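Local coordinates for AgaA (Rhizobium radiobacter, PDB 6HLX), which is a periplasmic binding protein that binds the opine agropinic acid for import through an ABC transporter, at residues 58-68 with 114-125. Numbering follows the deposited sequence.
Sequences DAKEFTFHLRQ and KTVKLTLSTPSV. With ZN (zinc ion), chain R.
Phe62 and Leu118 face each other as a hydrogen-bonded pair of two antiparallel strands, 61-66 and 115-120. Each gives its N-H to the other's carbonyl. Phe64 pairs with Val116 in the same way, and Phe64 N reaches Val116 O at 2.8 Å. At one end of the pairing, Leu66 N binds Lys114 O. At the other, in the loop after 115-120, Ser124 N binds Ala59 O.

The Phe62 side chain can be followed outward. Phe62 CB packs on Leu118 CB at 4.2 Å. CG stands anti to the carbonyl carbon (chi1 -62°), and this sets the ring beside Leu120. CD1 lies near CG of Leu120, and Phe62 CE1 touches Leu120 CD1 at 3.5 Å. At the tip, Phe62 CZ meets Ser124 O at 3.6 Å, with the oxygen at the ring edge and in its plane. Phe64 CE2 makes the matching step to Leu118 CD1 at 3.8 Å.

The other face carries Thr63, His65 and Thr115. His65 NE2 binds the zinc ion at 2.0 Å, and Glu54 is a second protein ligand. His65 ND1 donates to a water oxygen 2.8 Å away, which lies in the ring plane. This water also donates to Lys114 O, which ties the imidazole to the residue just before strand 115-120.

This is an antiparallel strand pairing within a family 5 solute-binding protein, with one face apolar and the other bearing a zinc ligand. Both strands are internal in a five-stranded antiparallel sheet. Strand 45-55 flanks 61-66, strand 105-110 flanks 115-120, and helix 127-131 packs on Phe62 and Phe64.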
ATOM      1  N   ASP A  58     -22.984  -2.828  16.531  1.00 25.04           N
ATOM      2  CA  ASP A  58     -22.024  -3.911  16.799  1.00 25.20           C
ATOM      3  C   ASP A  58     -21.069  -4.091  15.579  1.00 27.95           C
ATOM      4  O   ASP A  58     -20.275  -5.032  15.566  1.00 27.65           O
ATOM      5  CB  ASP A  58     -22.760  -5.217  17.108  1.00 27.59           C
ATOM      6  CG  ASP A  58     -23.677  -5.740  16.007  1.00 35.37           C
ATOM      7  OD1 ASP A  58     -23.827  -5.056  14.977  1.00 34.97           O
ATOM      8  OD2 ASP A  58     -24.242  -6.827  16.178  1.00 37.43           O
ATOM      9  N   ALA A  59     -21.189  -3.225  14.540  1.00 24.42           N
ATOM     10  CA  ALA A  59     -20.338  -3.238  13.348  1.00 23.96           C
ATOM     11  C   ALA A  59     -20.376  -4.578  12.589  1.00 24.99           C
ATOM     12  O   ALA A  59     -19.357  -5.050  12.074  1.00 24.91           O
ATOM     13  CB  ALA A  59     -18.906  -2.836  13.712  1.00 24.46           C
ATOM     14  N   LYS A  60     -21.574  -5.174  12.499  1.00 23.00           N
ATOM     15  CA  LYS A  60     -21.795  -6.420  11.762  1.00 22.33           C
ATOM     16  C   LYS A  60     -22.690  -6.247  10.531  1.00 25.26           C
ATOM     17  O   LYS A  60     -22.689  -7.122   9.660  1.00 24.36           O
ATOM     18  CB  LYS A  60     -22.440  -7.460  12.670  1.00 25.77           C
ATOM     19  CG  LYS A  60     -21.455  -8.267  13.459  1.00 35.13           C
ATOM     20  CD  LYS A  60     -22.169  -9.267  14.366  1.00 39.08           C
ATOM     21  CE  LYS A  60     -22.466 -10.568  13.666  1.00 38.92           C
ATOM     22  NZ  LYS A  60     -22.897 -11.587  14.658  1.00 34.35           N
ATOM     23  N   GLU A  61     -23.508  -5.176  10.491  1.00 22.25           N
ATOM     24  CA  GLU A  61     -24.451  -4.928   9.381  1.00 22.36           C
ATOM     25  C   GLU A  61     -24.195  -3.547   8.804  1.00 26.46           C
ATOM     26  O   GLU A  61     -24.064  -2.572   9.561  1.00 26.33           O
ATOM     27  CB  GLU A  61     -25.912  -5.057   9.852  1.00 23.55           C
ATOM     28  CG  GLU A  61     -26.271  -6.474  10.275  1.00 31.69           C
ATOM     29  CD  GLU A  61     -27.641  -6.614  10.907  1.00 49.47           C
ATOM     30  OE1 GLU A  61     -28.628  -6.708  10.148  1.00 44.04           O
ATOM     31  OE2 GLU A  61     -27.731  -6.628  12.156  1.00 52.01           O
ATOM     32  N   PHE A  62     -24.123  -3.463   7.466  1.00 22.43           N
ATOM     33  CA  PHE A  62     -23.774  -2.222   6.768  1.00 21.27           C
ATOM     34  C   PHE A  62     -24.769  -1.984   5.645  1.00 26.77           C
ATOM     35  O   PHE A  62     -25.019  -2.896   4.853  1.00 27.33           O
ATOM     36  CB  PHE A  62     -22.348  -2.355   6.178  1.00 21.78           C
ATOM     37  CG  PHE A  62     -21.249  -2.560   7.210  1.00 22.50           C
ATOM     38  CD1 PHE A  62     -21.088  -3.791   7.853  1.00 25.15           C
ATOM     39  CD2 PHE A  62     -20.374  -1.529   7.533  1.00 23.84           C
ATOM     40  CE1 PHE A  62     -20.135  -3.954   8.863  1.00 25.25           C
ATOM     41  CE2 PHE A  62     -19.407  -1.698   8.533  1.00 25.45           C
ATOM     42  CZ  PHE A  62     -19.272  -2.919   9.168  1.00 24.46           C
ATOM     43  N   THR A  63     -25.339  -0.784   5.570  1.00 21.77           N
ATOM     44  CA  THR A  63     -26.247  -0.457   4.459  1.00 20.48           C
ATOM     45  C   THR A  63     -25.630   0.676   3.693  1.00 23.61           C
ATOM     46  O   THR A  63     -25.291   1.691   4.292  1.00 23.57           O
ATOM     47  CB  THR A  63     -27.660  -0.078   4.936  1.00 25.12           C
ATOM     48  OG1 THR A  63     -28.210  -1.173   5.654  1.00 25.22           O
ATOM     49  CG2 THR A  63     -28.603   0.256   3.762  1.00 25.18           C
ATOM     50  N   PHE A  64     -25.544   0.537   2.373  1.00 20.35           N
ATOM     51  CA  PHE A  64     -25.024   1.598   1.504  1.00 19.60           C
ATOM     52  C   PHE A  64     -26.128   2.084   0.614  1.00 23.04           C
ATOM     53  O   PHE A  64     -26.768   1.270  -0.073  1.00 22.11           O
ATOM     54  CB  PHE A  64     -23.860   1.091   0.641  1.00 20.20           C
ATOM     55  CG  PHE A  64     -22.701   0.642   1.500  1.00 20.58           C
ATOM     56  CD1 PHE A  64     -21.703   1.539   1.868  1.00 22.64           C
ATOM     57  CD2 PHE A  64     -22.628  -0.667   1.969  1.00 21.15           C
ATOM     58  CE1 PHE A  64     -20.664   1.145   2.716  1.00 22.76           C
ATOM     59  CE2 PHE A  64     -21.585  -1.065   2.813  1.00 22.51           C
ATOM     60  CZ  PHE A  64     -20.611  -0.155   3.177  1.00 21.88           C
ATOM     61  N   HIS A  65     -26.371   3.401   0.636  1.00 19.06           N
ATOM     62  CA  HIS A  65     -27.366   4.029  -0.231  1.00 19.09           C
ATOM     63  C   HIS A  65     -26.612   4.653  -1.377  1.00 23.98           C
ATOM     64  O   HIS A  65     -25.818   5.572  -1.173  1.00 24.10           O
ATOM     65  CB  HIS A  65     -28.201   5.029   0.555  1.00 19.85           C
ATOM     66  CG  HIS A  65     -29.117   4.342   1.508  1.00 21.98           C
ATOM     67  ND1 HIS A  65     -30.218   3.629   1.061  1.00 23.78           N
ATOM     68  CD2 HIS A  65     -29.063   4.260   2.858  1.00 23.78           C
ATOM     69  CE1 HIS A  65     -30.816   3.174   2.152  1.00 23.46           C
ATOM     70  NE2 HIS A  65     -30.159   3.531   3.249  1.00 24.01           N
ATOM     71  N   LEU A  66     -26.759   4.082  -2.571  1.00 21.28           N
ATOM     72  CA  LEU A  66     -25.963   4.497  -3.719  1.00 20.78           C
ATOM     73  C   LEU A  66     -26.344   5.848  -4.297  1.00 25.05           C
ATOM     74  O   LEU A  66     -27.521   6.166  -4.453  1.00 24.00           O
ATOM     75  CB  LEU A  66     -25.952   3.428  -4.836  1.00 20.75           C
ATOM     76  CG  LEU A  66     -25.508   2.016  -4.449  1.00 24.43           C
ATOM     77  CD1 LEU A  66     -25.496   1.120  -5.680  1.00 24.50           C
ATOM     78  CD2 LEU A  66     -24.122   2.016  -3.744  1.00 25.69           C
ATOM     79  N   ARG A  67     -25.313   6.621  -4.632  1.00 21.91           N
ATOM     80  CA  ARG A  67     -25.413   7.923  -5.279  1.00 22.81           C
ATOM     81  C   ARG A  67     -25.859   7.682  -6.728  1.00 26.03           C
ATOM     82  O   ARG A  67     -25.605   6.604  -7.284  1.00 26.39           O
ATOM     83  CB  ARG A  67     -23.985   8.529  -5.287  1.00 23.17           C
ATOM     84  CG  ARG A  67     -23.901   9.981  -5.667  1.00 25.86           C
ATOM     85  CD  ARG A  67     -22.457  10.452  -5.626  1.00 25.70           C
ATOM     86  NE  ARG A  67     -21.883  10.496  -4.279  1.00 23.14           N
ATOM     87  CZ  ARG A  67     -22.112  11.459  -3.390  1.00 27.97           C
ATOM     88  NH1 ARG A  67     -22.937  12.462  -3.681  1.00 25.68           N
ATOM     89  NH2 ARG A  67     -21.515  11.431  -2.203  1.00 27.98           N
ATOM     90  N   GLN A  68     -26.499   8.674  -7.349  1.00 23.61           N
ATOM     91  CA  GLN A  68     -26.812   8.587  -8.775  1.00 24.15           C
ATOM     92  C   GLN A  68     -25.461   8.780  -9.493  1.00 25.91           C
ATOM     93  O   GLN A  68     -24.816   9.816  -9.337  1.00 24.31           O
ATOM     94  CB  GLN A  68     -27.816   9.684  -9.204  1.00 26.39           C
ATOM     95  CG  GLN A  68     -28.007   9.769 -10.718  1.00 32.47           C
ATOM     96  CD  GLN A  68     -28.435   8.479 -11.382  1.00 51.10           C
ATOM     97  OE1 GLN A  68     -29.342   7.775 -10.911  1.00 42.24           O
ATOM     98  NE2 GLN A  68     -27.786   8.149 -12.510  1.00 43.69           N
ATOM     99  N   LYS A 114     -30.503   0.709  -5.876  1.00 22.70           N
ATOM    100  CA  LYS A 114     -29.682   1.724  -5.216  1.00 21.91           C
ATOM    101  C   LYS A 114     -29.330   1.414  -3.769  1.00 25.09           C
ATOM    102  O   LYS A 114     -28.879   2.312  -3.049  1.00 23.66           O
ATOM    103  CB  LYS A 114     -30.357   3.105  -5.322  1.00 24.04           C
ATOM    104  CG  LYS A 114     -30.524   3.624  -6.768  1.00 27.35           C
ATOM    105  CD  LYS A 114     -29.247   3.498  -7.610  1.00 32.38           C
ATOM    106  CE  LYS A 114     -29.477   3.779  -9.079  1.00 43.50           C
ATOM    107  NZ  LYS A 114     -29.501   5.235  -9.348  1.00 39.41           N
ATOM    108  N   THR A 115     -29.453   0.150  -3.356  1.00 22.07           N
ATOM    109  CA  THR A 115     -29.133  -0.229  -1.980  1.00 22.10           C
ATOM    110  C   THR A 115     -28.361  -1.532  -1.936  1.00 25.10           C
ATOM    111  O   THR A 115     -28.774  -2.503  -2.564  1.00 23.77           O
ATOM    112  CB  THR A 115     -30.428  -0.366  -1.139  1.00 25.77           C
ATOM    113  OG1 THR A 115     -31.274   0.777  -1.334  1.00 26.18           O
ATOM    114  CG2 THR A 115     -30.154  -0.592   0.353  1.00 26.18           C
ATOM    115  N   VAL A 116     -27.260  -1.542  -1.178  1.00 21.91           N
ATOM    116  CA  VAL A 116     -26.430  -2.724  -0.927  1.00 22.31           C
ATOM    117  C   VAL A 116     -26.375  -2.905   0.584  1.00 25.58           C
ATOM    118  O   VAL A 116     -26.066  -1.957   1.299  1.00 24.30           O
ATOM    119  CB  VAL A 116     -24.981  -2.580  -1.459  1.00 26.75           C
ATOM    120  CG1 VAL A 116     -24.177  -3.871  -1.236  1.00 26.97           C
ATOM    121  CG2 VAL A 116     -24.967  -2.183  -2.909  1.00 27.05           C
ATOM    122  N   LYS A 117     -26.603  -4.128   1.061  1.00 21.74           N
ATOM    123  CA  LYS A 117     -26.499  -4.406   2.486  1.00 21.06           C
ATOM    124  C   LYS A 117     -25.509  -5.542   2.692  1.00 25.48           C
ATOM    125  O   LYS A 117     -25.666  -6.596   2.076  1.00 24.67           O
ATOM    126  CB  LYS A 117     -27.856  -4.828   3.049  1.00 23.63           C
ATOM    127  CG  LYS A 117     -28.951  -3.777   2.946  1.00 35.78           C
ATOM    128  CD  LYS A 117     -30.151  -4.163   3.828  1.00 50.49           C
ATOM    129  CE  LYS A 117     -31.120  -5.134   3.190  1.00 67.87           C
ATOM    130  NZ  LYS A 117     -32.309  -5.369   4.052  1.00 81.61           N
ATOM    131  N   LEU A 118     -24.518  -5.337   3.572  1.00 22.03           N
ATOM    132  CA  LEU A 118     -23.546  -6.370   3.929  1.00 20.95           C
ATOM    133  C   LEU A 118     -23.835  -6.856   5.331  1.00 25.16           C
ATOM    134  O   LEU A 118     -24.212  -6.072   6.208  1.00 24.86           O
ATOM    135  CB  LEU A 118     -22.095  -5.832   3.894  1.00 20.94           C
ATOM    136  CG  LEU A 118     -21.657  -5.106   2.624  1.00 24.81           C
ATOM    137  CD1 LEU A 118     -20.222  -4.597   2.766  1.00 25.59           C
ATOM    138  CD2 LEU A 118     -21.830  -5.976   1.381  1.00 27.95           C
ATOM    139  N   THR A 119     -23.669  -8.163   5.544  1.00 22.02           N
ATOM    140  CA  THR A 119     -23.737  -8.769   6.861  1.00 21.72           C
ATOM    141  C   THR A 119     -22.402  -9.485   7.003  1.00 25.74           C
ATOM    142  O   THR A 119     -21.995 -10.215   6.089  1.00 27.16           O
ATOM    143  CB  THR A 119     -24.923  -9.722   7.044  1.00 24.78           C
ATOM    144  OG1 THR A 119     -26.137  -9.018   6.769  1.00 27.37           O
ATOM    145  CG2 THR A 119     -24.990 -10.273   8.473  1.00 26.30           C
ATOM    146  N   LEU A 120     -21.717  -9.258   8.125  1.00 21.48           N
ATOM    147  CA  LEU A 120     -20.428  -9.896   8.390  1.00 21.39           C
ATOM    148  C   LEU A 120     -20.605 -11.102   9.302  1.00 24.19           C
ATOM    149  O   LEU A 120     -21.519 -11.127  10.128  1.00 23.41           O
ATOM    150  CB  LEU A 120     -19.446  -8.908   9.045  1.00 21.40           C
ATOM    151  CG  LEU A 120     -19.238  -7.519   8.404  1.00 24.27           C
ATOM    152  CD1 LEU A 120     -18.060  -6.803   9.077  1.00 22.89           C
ATOM    153  CD2 LEU A 120     -19.036  -7.606   6.897  1.00 23.88           C
ATOM    154  N   SER A 121     -19.708 -12.098   9.164  1.00 21.50           N
ATOM    155  CA  SER A 121     -19.725 -13.288  10.009  1.00 21.62           C
ATOM    156  C   SER A 121     -19.155 -12.938  11.401  1.00 26.87           C
ATOM    157  O   SER A 121     -19.532 -13.562  12.395  1.00 27.58           O
ATOM    158  CB  SER A 121     -18.954 -14.428   9.340  1.00 24.32           C
ATOM    159  OG  SER A 121     -17.696 -13.983   8.852  1.00 29.54           O
ATOM    160  N   THR A 122     -18.217 -11.949  11.460  1.00 23.88           N
ATOM    161  CA  THR A 122     -17.636 -11.437  12.716  1.00 22.89           C
ATOM    162  C   THR A 122     -17.609  -9.898  12.626  1.00 26.31           C
ATOM    163  O   THR A 122     -17.429  -9.375  11.528  1.00 25.53           O
ATOM    164  CB  THR A 122     -16.213 -12.005  12.969  1.00 31.42           C
ATOM    165  OG1 THR A 122     -15.371 -11.752  11.833  1.00 31.89           O
ATOM    166  CG2 THR A 122     -16.219 -13.503  13.324  1.00 31.76           C
ATOM    167  N   PRO A 123     -17.736  -9.155  13.746  1.00 23.78           N
ATOM    168  CA  PRO A 123     -17.746  -7.681  13.640  1.00 22.96           C
ATOM    169  C   PRO A 123     -16.440  -7.083  13.170  1.00 26.48           C
ATOM    170  O   PRO A 123     -15.366  -7.656  13.401  1.00 25.34           O
ATOM    171  CB  PRO A 123     -18.037  -7.214  15.063  1.00 25.26           C
ATOM    172  CG  PRO A 123     -18.578  -8.404  15.786  1.00 29.72           C
ATOM    173  CD  PRO A 123     -17.953  -9.598  15.143  1.00 25.36           C
ATOM    174  N   SER A 124     -16.535  -5.928  12.494  1.00 22.61           N
ATOM    175  CA  SER A 124     -15.345  -5.203  12.065  1.00 21.57           C
ATOM    176  C   SER A 124     -15.608  -3.710  12.012  1.00 24.63           C
ATOM    177  O   SER A 124     -16.285  -3.212  11.090  1.00 23.41           O
ATOM    178  CB  SER A 124     -14.817  -5.690  10.724  1.00 24.63           C
ATOM    179  OG  SER A 124     -13.659  -4.929  10.415  1.00 28.85           O
ATOM    180  N   VAL A 125     -14.987  -2.982  12.949  1.00 21.00           N
ATOM    181  CA  VAL A 125     -15.053  -1.512  12.957  1.00 20.38           C
ATOM    182  C   VAL A 125     -14.129  -0.940  11.824  1.00 23.80           C
ATOM    183  O   VAL A 125     -14.093   0.277  11.635  1.00 24.45           O
ATOM    184  CB  VAL A 125     -14.640  -0.938  14.342  1.00 24.33           C
ATOM    185  CG1 VAL A 125     -15.617  -1.392  15.433  1.00 24.82           C
ATOM    186  CG2 VAL A 125     -13.194  -1.322  14.691  1.00 23.90           C
TER
HETATM  187 ZN    ZN R 617     -30.708   3.134   5.183  1.00 27.34          ZN
HETATM  188  O   HOH W   1     -30.988   3.775  -1.587  1.00 26.53           O
HETATM  189  O   HOH W   2     -26.497   5.181  -9.474  1.00 24.72           O